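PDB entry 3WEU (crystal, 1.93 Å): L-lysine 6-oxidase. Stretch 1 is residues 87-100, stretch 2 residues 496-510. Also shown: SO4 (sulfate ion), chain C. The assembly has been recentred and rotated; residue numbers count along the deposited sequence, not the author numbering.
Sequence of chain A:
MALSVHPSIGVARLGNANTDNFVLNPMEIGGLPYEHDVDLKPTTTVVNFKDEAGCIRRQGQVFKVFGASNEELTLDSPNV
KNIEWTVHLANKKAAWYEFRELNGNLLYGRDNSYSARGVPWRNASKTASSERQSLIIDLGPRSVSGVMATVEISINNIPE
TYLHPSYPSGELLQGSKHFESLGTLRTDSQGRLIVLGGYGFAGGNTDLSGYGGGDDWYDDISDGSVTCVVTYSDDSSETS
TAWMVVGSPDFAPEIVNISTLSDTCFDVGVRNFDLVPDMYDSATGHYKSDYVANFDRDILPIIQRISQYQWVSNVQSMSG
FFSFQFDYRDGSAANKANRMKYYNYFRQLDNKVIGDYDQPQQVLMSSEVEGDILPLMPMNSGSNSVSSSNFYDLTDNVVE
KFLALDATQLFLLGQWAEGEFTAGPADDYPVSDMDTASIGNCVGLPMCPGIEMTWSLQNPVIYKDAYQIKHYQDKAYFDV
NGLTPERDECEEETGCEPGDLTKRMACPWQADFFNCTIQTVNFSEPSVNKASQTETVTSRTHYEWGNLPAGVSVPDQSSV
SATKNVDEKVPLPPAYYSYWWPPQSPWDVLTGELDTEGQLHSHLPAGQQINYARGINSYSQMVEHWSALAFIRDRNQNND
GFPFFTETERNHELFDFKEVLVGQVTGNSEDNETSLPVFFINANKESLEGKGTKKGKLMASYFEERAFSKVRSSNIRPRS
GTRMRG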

ATOM      1  N   VAL A  87     -35.644  18.415  15.786  1.00 18.64           N
ATOM      2  CA  VAL A  87     -34.387  17.761  16.120  1.00 18.80           C
ATOM      3  C   VAL A  87     -33.316  18.170  15.169  1.00 19.96           C
ATOM      4  O   VAL A  87     -33.466  18.071  13.895  1.00 20.21           O
ATOM      5  CB  VAL A  87     -34.550  16.226  16.067  1.00 17.68           C
ATOM      6  CG1 VAL A  87     -33.212  15.569  16.394  1.00 18.76           C
ATOM      7  CG2 VAL A  87     -35.655  15.790  17.000  1.00 18.13           C
ATOM      8  N   HIS A  88     -32.216  18.642  15.736  1.00 19.08           N
ATOM      9  CA  HIS A  88     -31.109  19.033  14.925  1.00 18.71           C
ATOM     10  C   HIS A  88     -29.847  18.182  15.195  1.00 17.41           C
ATOM     11  O   HIS A  88     -29.138  18.408  16.157  1.00 17.88           O
ATOM     12  CB  HIS A  88     -30.805  20.548  15.106  1.00 20.72           C
ATOM     13  CG  HIS A  88     -29.799  21.100  14.127  1.00 21.26           C
ATOM     14  ND1 HIS A  88     -29.440  22.446  14.103  1.00 22.15           N
ATOM     15  CD2 HIS A  88     -29.054  20.504  13.173  1.00 22.19           C
ATOM     16  CE1 HIS A  88     -28.538  22.641  13.162  1.00 22.63           C
ATOM     17  NE2 HIS A  88     -28.321  21.494  12.546  1.00 24.59           N
ATOM     18  N   LEU A  89     -29.587  17.221  14.328  1.00 18.07           N
ATOM     19  CA  LEU A  89     -28.462  16.308  14.467  1.00 19.50           C
ATOM     20  C   LEU A  89     -27.354  16.778  13.532  1.00 20.81           C
ATOM     21  O   LEU A  89     -27.646  17.324  12.457  1.00 21.34           O
ATOM     22  CB  LEU A  89     -28.897  14.906  14.022  1.00 19.34           C
ATOM     23  CG  LEU A  89     -30.063  14.248  14.768  1.00 19.52           C
ATOM     24  CD1 LEU A  89     -30.248  12.781  14.303  1.00 19.02           C
ATOM     25  CD2 LEU A  89     -29.936  14.341  16.265  1.00 20.68           C
ATOM     26  N   ALA A  90     -26.102  16.569  13.902  1.00 18.49           N
ATOM     27  CA  ALA A  90     -24.947  16.853  13.039  1.00 17.98           C
ATOM     28  C   ALA A  90     -23.774  15.952  13.389  1.00 19.09           C
ATOM     29  O   ALA A  90     -23.750  15.303  14.453  1.00 17.11           O
ATOM     30  CB  ALA A  90     -24.496  18.325  13.153  1.00 19.44           C
ATOM     31  N   ASN A  91     -22.848  15.823  12.443  1.00 17.41           N
ATOM     32  CA  ASN A  91     -21.636  15.090  12.696  1.00 18.17           C
ATOM     33  C   ASN A  91     -20.520  16.025  12.460  1.00 17.78           C
ATOM     34  O   ASN A  91     -20.251  16.414  11.284  1.00 19.12           O
ATOM     35  CB  ASN A  91     -21.573  13.907  11.736  1.00 16.89           C
ATOM     36  CG  ASN A  91     -20.307  13.096  11.846  1.00 20.14           C
ATOM     37  OD1 ASN A  91     -19.190  13.605  11.893  1.00 20.77           O
ATOM     38  ND2 ASN A  91     -20.478  11.816  11.761  1.00 19.21           N
ATOM     39  N   LYS A  92     -19.800  16.338  13.525  1.00 18.51           N
ATOM     40  CA  LYS A  92     -18.656  17.261  13.416  1.00 16.74           C
ATOM     41  C   LYS A  92     -17.331  16.575  13.380  1.00 19.10           C
ATOM     42  O   LYS A  92     -16.282  17.258  13.493  1.00 20.02           O
ATOM     43  CB  LYS A  92     -18.677  18.171  14.635  1.00 18.05           C
ATOM     44  CG  LYS A  92     -19.566  19.371  14.555  1.00 19.15           C
ATOM     45  CD  LYS A  92     -19.393  20.190  15.770  1.00 19.04           C
ATOM     46  CE  LYS A  92     -20.084  21.541  15.786  1.00 20.86           C
ATOM     47  NZ  LYS A  92     -19.702  22.303  17.006  1.00 20.20           N
ATOM     48  N   LYS A  93     -17.314  15.235  13.253  1.00 17.19           N
ATOM     49  CA  LYS A  93     -16.102  14.508  13.470  1.00 17.71           C
ATOM     50  C   LYS A  93     -14.974  14.962  12.484  1.00 21.74           C
ATOM     51  O   LYS A  93     -13.827  15.029  12.851  1.00 19.95           O
ATOM     52  CB  LYS A  93     -16.265  13.011  13.250  1.00 18.38           C
ATOM     53  CG  LYS A  93     -17.251  12.334  14.181  1.00 18.42           C
ATOM     54  CD  LYS A  93     -17.184  10.820  13.930  1.00 17.62           C
ATOM     55  CE  LYS A  93     -18.113  10.082  14.897  1.00 17.59           C
ATOM     56  NZ  LYS A  93     -17.980   8.618  14.832  1.00 15.70           N
ATOM     57  N   ALA A  94     -15.312  15.116  11.213  1.00 20.44           N
ATOM     58  CA  ALA A  94     -14.290  15.458  10.207  1.00 21.85           C
ATOM     59  C   ALA A  94     -13.662  16.860  10.449  1.00 19.24           C
ATOM     60  O   ALA A  94     -12.589  17.146   9.961  1.00 22.44           O
ATOM     61  CB  ALA A  94     -14.816  15.331   8.791  1.00 19.80           C
ATOM     62  N   ALA A  95     -14.337  17.672  11.208  1.00 19.40           N
ATOM     63  CA  ALA A  95     -13.925  19.015  11.543  1.00 19.62           C
ATOM     64  C   ALA A  95     -13.209  19.122  12.882  1.00 21.91           C
ATOM     65  O   ALA A  95     -12.691  20.189  13.200  1.00 20.76           O
ATOM     66  CB  ALA A  95     -15.165  19.877  11.578  1.00 19.57           C
ATOM     67  N   TRP A  96     -13.149  18.028  13.667  1.00 21.18           N
ATOM     68  CA  TRP A  96     -12.539  18.091  14.966  1.00 20.38           C
ATOM     69  C   TRP A  96     -11.060  17.697  14.960  1.00 19.13           C
ATOM     70  O   TRP A  96     -10.420  17.436  13.916  1.00 20.31           O
ATOM     71  CB  TRP A  96     -13.375  17.296  15.999  1.00 20.94           C
ATOM     72  CG  TRP A  96     -13.158  17.784  17.489  1.00 22.94           C
ATOM     73  CD1 TRP A  96     -12.706  17.046  18.537  1.00 20.42           C
ATOM     74  CD2 TRP A  96     -13.359  19.105  17.989  1.00 20.36           C
ATOM     75  NE1 TRP A  96     -12.642  17.786  19.652  1.00 20.53           N
ATOM     76  CE2 TRP A  96     -13.006  19.079  19.345  1.00 20.21           C
ATOM     77  CE3 TRP A  96     -13.767  20.324  17.405  1.00 20.86           C
ATOM     78  CZ2 TRP A  96     -13.070  20.201  20.148  1.00 20.10           C
ATOM     79  CZ3 TRP A  96     -13.799  21.452  18.187  1.00 20.82           C
ATOM     80  CH2 TRP A  96     -13.485  21.381  19.561  1.00 22.88           C
ATOM     81  N   TYR A  97     -10.514  17.681  16.160  1.00 19.30           N
ATOM     82  CA  TYR A  97      -9.149  17.227  16.384  1.00 21.75           C
ATOM     83  C   TYR A  97      -8.987  15.730  16.250  1.00 21.95           C
ATOM     84  O   TYR A  97      -9.899  14.963  16.526  1.00 21.69           O
ATOM     85  CB  TYR A  97      -8.722  17.594  17.801  1.00 22.22           C
ATOM     86  CG  TYR A  97      -8.693  19.061  18.075  1.00 20.99           C
ATOM     87  CD1 TYR A  97      -7.560  19.819  17.700  1.00 23.37           C
ATOM     88  CD2 TYR A  97      -9.688  19.688  18.758  1.00 21.40           C
ATOM     89  CE1 TYR A  97      -7.473  21.167  17.960  1.00 23.35           C
ATOM     90  CE2 TYR A  97      -9.597  21.070  19.017  1.00 24.00           C
ATOM     91  CZ  TYR A  97      -8.468  21.770  18.590  1.00 21.82           C
ATOM     92  OH  TYR A  97      -8.287  23.035  18.822  1.00 22.81           O
ATOM     93  N   GLU A  98      -7.795  15.316  15.881  1.00 20.95           N
ATOM     94  CA  GLU A  98      -7.410  13.922  15.923  1.00 21.52           C
ATOM     95  C   GLU A  98      -7.521  13.422  17.402  1.00 20.64           C
ATOM     96  O   GLU A  98      -7.199  14.182  18.333  1.00 19.73           O
ATOM     97  CB  GLU A  98      -5.958  13.787  15.423  1.00 23.64           C
ATOM     98  CG  GLU A  98      -5.807  13.894  13.909  1.00 28.92           C
ATOM     99  CD  GLU A  98      -4.424  13.461  13.401  1.00 39.52           C
ATOM    100  OE1 GLU A  98      -3.499  13.159  14.207  1.00 39.57           O
ATOM    101  OE2 GLU A  98      -4.277  13.396  12.153  1.00 44.15           O
ATOM    102  N   PHE A  99      -7.952  12.173  17.602  1.00 18.06           N
ATOM    103  CA  PHE A  99      -8.030  11.649  18.939  1.00 17.30           C
ATOM    104  C   PHE A  99      -6.640  11.213  19.437  1.00 15.75           C
ATOM    105  O   PHE A  99      -5.948  10.409  18.836  1.00 18.47           O
ATOM    106  CB  PHE A  99      -9.036  10.487  19.062  1.00 17.71           C
ATOM    107  CG  PHE A  99      -9.252  10.080  20.516  1.00 17.47           C
ATOM    108  CD1 PHE A  99     -10.002  10.881  21.364  1.00 16.19           C
ATOM    109  CD2 PHE A  99      -8.636   8.951  21.017  1.00 17.97           C
ATOM    110  CE1 PHE A  99     -10.167  10.557  22.683  1.00 17.43           C
ATOM    111  CE2 PHE A  99      -8.791   8.645  22.356  1.00 17.00           C
ATOM    112  CZ  PHE A  99      -9.566   9.424  23.161  1.00 17.95           C
ATOM    113  N   ARG A 100      -6.221  11.839  20.534  1.00 16.83           N
ATOM    114  CA  ARG A 100      -5.016  11.519  21.247  1.00 17.15           C
ATOM    115  C   ARG A 100      -5.227  11.261  22.728  1.00 17.54           C
ATOM    116  O   ARG A 100      -4.703  12.017  23.601  1.00 16.75           O
ATOM    117  CB  ARG A 100      -4.048  12.680  21.063  1.00 16.95           C
ATOM    118  CG  ARG A 100      -3.466  12.645  19.654  1.00 19.29           C
ATOM    119  CD  ARG A 100      -2.414  13.716  19.570  1.00 21.93           C
ATOM    120  NE  ARG A 100      -1.686  13.715  18.298  1.00 24.34           N
ATOM    121  CZ  ARG A 100      -0.622  14.482  18.054  1.00 25.30           C
ATOM    122  NH1 ARG A 100      -0.192  15.361  18.953  1.00 22.99           N
ATOM    123  NH2 ARG A 100      -0.005  14.371  16.880  1.00 24.44           N
ATOM    124  N   CYS A 496     -23.632  23.103  24.326  1.00 19.85           N
ATOM    125  CA  CYS A 496     -23.227  22.292  23.204  1.00 18.59           C
ATOM    126  C   CYS A 496     -23.972  22.660  21.957  1.00 17.21           C
ATOM    127  O   CYS A 496     -25.128  23.009  22.010  1.00 20.51           O
ATOM    128  CB  CYS A 496     -23.523  20.808  23.505  1.00 20.02           C
ATOM    129  SG  CYS A 496     -22.649  20.266  24.982  1.00 19.79           S
ATOM    130  N   GLU A 497     -23.335  22.402  20.842  1.00 16.37           N
ATOM    131  CA  GLU A 497     -23.962  22.506  19.558  1.00 17.96           C
ATOM    132  C   GLU A 497     -24.210  21.089  19.100  1.00 19.68           C
ATOM    133  O   GLU A 497     -23.507  20.198  19.556  1.00 16.15           O
ATOM    134  CB  GLU A 497     -22.993  23.074  18.563  1.00 18.49           C
ATOM    135  CG  GLU A 497     -22.768  24.549  18.797  1.00 19.02           C
ATOM    136  CD  GLU A 497     -21.976  25.253  17.702  1.00 21.83           C
ATOM    137  OE1 GLU A 497     -21.432  24.611  16.789  1.00 21.03           O
ATOM    138  OE2 GLU A 497     -21.921  26.501  17.797  1.00 23.53           O
ATOM    139  N   PRO A 498     -25.061  20.916  18.110  1.00 21.33           N
ATOM    140  CA  PRO A 498     -25.204  19.670  17.375  1.00 20.38           C
ATOM    141  C   PRO A 498     -23.843  19.152  16.852  1.00 21.34           C
ATOM    142  O   PRO A 498     -23.014  19.886  16.295  1.00 19.45           O
ATOM    143  CB  PRO A 498     -26.146  20.015  16.243  1.00 20.44           C
ATOM    144  CG  PRO A 498     -26.968  21.115  16.756  1.00 21.70           C
ATOM    145  CD  PRO A 498     -26.144  21.854  17.796  1.00 20.55           C
ATOM    146  N   GLY A 499     -23.604  17.858  17.069  1.00 19.29           N
ATOM    147  CA  GLY A 499     -22.355  17.251  16.720  1.00 18.47           C
ATOM    148  C   GLY A 499     -21.341  17.240  17.854  1.00 16.64           C
ATOM    149  O   GLY A 499     -20.357  16.476  17.776  1.00 19.83           O
ATOM    150  N   ASP A 500     -21.597  17.940  18.938  1.00 17.44           N
ATOM    151  CA  ASP A 500     -20.578  18.066  19.960  1.00 16.84           C
ATOM    152  C   ASP A 500     -20.313  16.796  20.773  1.00 17.97           C
ATOM    153  O   ASP A 500     -19.169  16.535  21.183  1.00 18.96           O
ATOM    154  CB  ASP A 500     -20.829  19.270  20.858  1.00 17.91           C
ATOM    155  CG  ASP A 500     -20.389  20.595  20.207  1.00 16.82           C
ATOM    156  OD1 ASP A 500     -19.800  20.567  19.114  1.00 17.39           O
ATOM    157  OD2 ASP A 500     -20.710  21.603  20.847  1.00 18.44           O
ATOM    158  N   LEU A 501     -21.362  16.021  21.050  1.00 19.01           N
ATOM    159  CA  LEU A 501     -21.194  14.833  21.893  1.00 17.76           C
ATOM    160  C   LEU A 501     -20.492  13.677  21.196  1.00 17.65           C
ATOM    161  O   LEU A 501     -19.907  12.829  21.878  1.00 19.22           O
ATOM    162  CB  LEU A 501     -22.511  14.385  22.527  1.00 18.55           C
ATOM    163  CG  LEU A 501     -22.846  15.081  23.836  1.00 19.20           C
ATOM    164  CD1 LEU A 501     -22.831  16.538  23.745  1.00 22.13           C
ATOM    165  CD2 LEU A 501     -24.175  14.612  24.384  1.00 18.87           C
ATOM    166  N   THR A 502     -20.476  13.639  19.858  1.00 16.91           N
ATOM    167  CA  THR A 502     -19.843  12.518  19.144  1.00 15.29           C
ATOM    168  C   THR A 502     -18.602  12.903  18.352  1.00 14.16           C
ATOM    169  O   THR A 502     -17.935  12.072  17.763  1.00 16.19           O
ATOM    170  CB  THR A 502     -20.837  11.789  18.214  1.00 16.90           C
ATOM    171  OG1 THR A 502     -21.385  12.694  17.233  1.00 17.59           O
ATOM    172  CG2 THR A 502     -21.988  11.123  19.097  1.00 17.20           C
ATOM    173  N   LYS A 503     -18.250  14.174  18.305  1.00 16.35           N
ATOM    174  CA  LYS A 503     -17.241  14.563  17.332  1.00 16.69           C
ATOM    175  C   LYS A 503     -15.865  14.039  17.624  1.00 16.79           C
ATOM    176  O   LYS A 503     -15.042  13.898  16.695  1.00 18.84           O
ATOM    177  CB  LYS A 503     -17.179  16.085  17.211  1.00 18.34           C
ATOM    178  CG  LYS A 503     -16.723  16.781  18.448  1.00 17.17           C
ATOM    179  CD  LYS A 503     -17.034  18.262  18.390  1.00 19.85           C
ATOM    180  CE  LYS A 503     -16.727  18.960  19.720  1.00 21.12           C
ATOM    181  NZ  LYS A 503     -16.812  20.467  19.613  1.00 21.77           N
ATOM    182  N   ARG A 504     -15.577  13.782  18.879  1.00 16.37           N
ATOM    183  CA  ARG A 504     -14.246  13.315  19.270  1.00 16.65           C
ATOM    184  C   ARG A 504     -13.947  11.875  18.893  1.00 17.13           C
ATOM    185  O   ARG A 504     -12.784  11.446  18.852  1.00 17.52           O
ATOM    186  CB  ARG A 504     -14.071  13.482  20.784  1.00 17.11           C
ATOM    187  CG  ARG A 504     -13.911  14.939  21.157  1.00 18.51           C
ATOM    188  CD  ARG A 504     -13.937  15.058  22.656  1.00 19.12           C
ATOM    189  NE  ARG A 504     -13.688  16.428  23.123  1.00 18.36           N
ATOM    190  CZ  ARG A 504     -14.599  17.384  23.118  1.00 17.91           C
ATOM    191  NH1 ARG A 504     -15.833  17.136  22.619  1.00 18.92           N
ATOM    192  NH2 ARG A 504     -14.278  18.597  23.563  1.00 16.72           N
ATOM    193  N   MET A 505     -14.999  11.099  18.612  1.00 17.08           N
ATOM    194  CA  MET A 505     -14.872   9.676  18.384  1.00 17.23           C
ATOM    195  C   MET A 505     -14.200   9.430  17.039  1.00 19.70           C
ATOM    196  O   MET A 505     -14.039  10.358  16.227  1.00 19.91           O
ATOM    197  CB  MET A 505     -16.243   8.980  18.389  1.00 16.77           C
ATOM    198  CG  MET A 505     -17.173   9.332  19.536  1.00 17.63           C
ATOM    199  SD  MET A 505     -16.384   9.302  21.159  1.00 17.71           S
ATOM    200  CE  MET A 505     -16.378   7.541  21.407  1.00 19.12           C
ATOM    201  N   ALA A 506     -13.820   8.179  16.788  1.00 18.15           N
ATOM    202  CA  ALA A 506     -13.139   7.890  15.539  1.00 20.87           C
ATOM    203  C   ALA A 506     -14.021   8.202  14.349  1.00 19.68           C
ATOM    204  O   ALA A 506     -15.258   8.083  14.368  1.00 18.65           O
ATOM    205  CB  ALA A 506     -12.666   6.449  15.470  1.00 22.22           C
ATOM    206  N   CYS A 507     -13.344   8.623  13.297  1.00 19.59           N
ATOM    207  CA  CYS A 507     -13.964   8.972  12.013  1.00 19.53           C
ATOM    208  C   CYS A 507     -13.322   8.165  10.917  1.00 19.72           C
ATOM    209  O   CYS A 507     -12.185   8.493  10.459  1.00 21.33           O
ATOM    210  CB  CYS A 507     -13.772  10.456  11.779  1.00 24.18           C
ATOM    211  SG  CYS A 507     -14.723  10.990  10.338  1.00 29.17           S
ATOM    212  N   PRO A 508     -13.984   7.053  10.481  1.00 18.61           N
ATOM    213  CA  PRO A 508     -15.283   6.539  10.872  1.00 17.50           C
ATOM    214  C   PRO A 508     -15.233   5.661  12.146  1.00 17.13           C
ATOM    215  O   PRO A 508     -14.181   5.153  12.514  1.00 17.03           O
ATOM    216  CB  PRO A 508     -15.681   5.677   9.697  1.00 16.07           C
ATOM    217  CG  PRO A 508     -14.398   5.104   9.273  1.00 18.63           C
ATOM    218  CD  PRO A 508     -13.357   6.177   9.492  1.00 19.53           C
ATOM    219  N   TRP A 509     -16.404   5.491  12.768  1.00 16.16           N
ATOM    220  CA  TRP A 509     -16.551   4.761  14.056  1.00 17.62           C
ATOM    221  C   TRP A 509     -16.070   3.348  13.993  1.00 17.67           C
ATOM    222  O   TRP A 509     -15.592   2.804  14.993  1.00 18.47           O
ATOM    223  CB  TRP A 509     -17.982   4.754  14.523  1.00 16.90           C
ATOM    224  CG  TRP A 509     -18.918   3.989  13.646  1.00 16.13           C
ATOM    225  CD1 TRP A 509     -19.663   4.483  12.640  1.00 16.20           C
ATOM    226  CD2 TRP A 509     -19.222   2.601  13.739  1.00 15.02           C
ATOM    227  NE1 TRP A 509     -20.406   3.491  12.062  1.00 16.45           N
ATOM    228  CE2 TRP A 509     -20.125   2.304  12.698  1.00 15.32           C
ATOM    229  CE3 TRP A 509     -18.802   1.575  14.582  1.00 15.96           C
ATOM    230  CZ2 TRP A 509     -20.692   1.065  12.554  1.00 16.71           C
ATOM    231  CZ3 TRP A 509     -19.306   0.323  14.377  1.00 16.52           C
ATOM    232  CH2 TRP A 509     -20.247   0.078  13.380  1.00 16.95           C
ATOM    233  N   GLN A 510     -16.138   2.747  12.827  1.00 17.57           N
ATOM    234  CA  GLN A 510     -15.695   1.325  12.692  1.00 19.20           C
ATOM    235  C   GLN A 510     -14.223   1.161  13.103  1.00 22.17           C
ATOM    236  O   GLN A 510     -13.818   0.073  13.438  1.00 18.33           O
ATOM    237  CB  GLN A 510     -15.958   0.768  11.305  1.00 18.68           C
ATOM    238  CG  GLN A 510     -17.401   0.605  10.903  1.00 18.28           C
ATOM    239  CD  GLN A 510     -17.993   1.851  10.214  1.00 19.34           C
ATOM    240  OE1 GLN A 510     -17.438   2.973  10.285  1.00 16.80           O
ATOM    241  NE2 GLN A 510     -19.096   1.649   9.523  1.00 19.06           N
TER
HETATM  242  S   SO4 C 801      -7.969  10.424  14.178  1.00 41.17           S
HETATM  243  O1  SO4 C 801      -6.533  10.881  14.262  1.00 36.31           O
HETATM  244  O2  SO4 C 801      -8.545  11.241  13.028  1.00 41.44           O
HETATM  245  O3  SO4 C 801      -8.033   8.968  13.789  1.00 35.22           O
HETATM  246  O4  SO4 C 801      -8.746  10.549  15.490  1.00 26.17           O
HETATM  247  O   HOH W   1     -20.166  14.754  15.697  1.00 16.88           O
HETATM  248  O   HOH W   2     -16.826  22.140  17.286  1.00 21.82           O
HETATM  249  O   HOH W   3     -11.061  13.602  18.852  1.00 17.28           O

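The polar core of this contact is the ammonium group of Lys-92. Its side chain leaves the backbone toward the other stretch and runs extended beyond chi1 (m, then t, t, t), which carries NZ to two carboxylates: Lys-92 NZ donates to Asp-500 OD1 at 2.7 Å and to Glu-497 OE1 at 2.9 Å, both salt bridges. Asp-500 points its CA-to-CB bond away from stretch 1, yet its carboxylate comes back within reach. Both oxygens of that carboxylate are engaged: OD1 also takes a salt bridge from Lys-503 NZ (3.0 Å from Asp-500 OD1), while Asp-500 OD2 accepts from Glu-497 N at 2.7 Å with a nearly linear angle of 176°. The latter bond spans the type II turn from Glu-497 to Asp-500, which is closed by Asp-500 N to Glu-497 O at 3.0 Å.

Sharing OD1 brings two like charges together, with Lys-92 NZ and Lys-503 NZ 4.3 Å apart. The shared carboxylate offsets the repulsion, and water 2 accepts from both, its O lying 2.9 Å from Lys-92 NZ and 2.9 Å from Lys-503 NZ. Lys-503 NZ further sits over the face of Trp-96, 3.5 Å from the centroid of the six-membered ring and 15° off its normal, a cation-pi geometry; Lys-503 CE adds a CH-pi contact at 3.7 Å from the same centroid.

Water satisfies several backbone groups at the contact. Water 1 accepts from Lys-92 N (2.7 Å from the water O) and donates to Gly-499 O (2.7 Å) and Thr-502 OG1 (2.8 Å), so it links the stretches where no direct backbone hydrogen bond does. Water 3 donates to Tyr-97 O at 2.9 Å and Arg-504 O at 2.8 Å. The direct bond to a backbone acceptor is Lys-93 NZ to Ala-506 O, 2.8 Å, at the end of another extended lysine. Lys-93 N is satisfied within its own stretch by Asn-91 OD1 at 2.8 Å and 153°.

Close packing supplies weaker contacts. Gly-499 CA approaches Ala-90 O at 3.3 Å, and Lys-93 CA approaches Lys-503 O at 3.4 Å, the latter better aligned (150° at H against 127°). Glycine fits at 499 on two counts: an ideal CB would lie 2.8 Å from Lys-92 CG, and phi/psi of 93/-10 would jam it against the preceding carbonyl. Beside it, Pro-498 CG covers one face of His-88, 4.0 Å from the ring centroid, and Pro-498 CB meets Ala-90 CB at 3.9 Å.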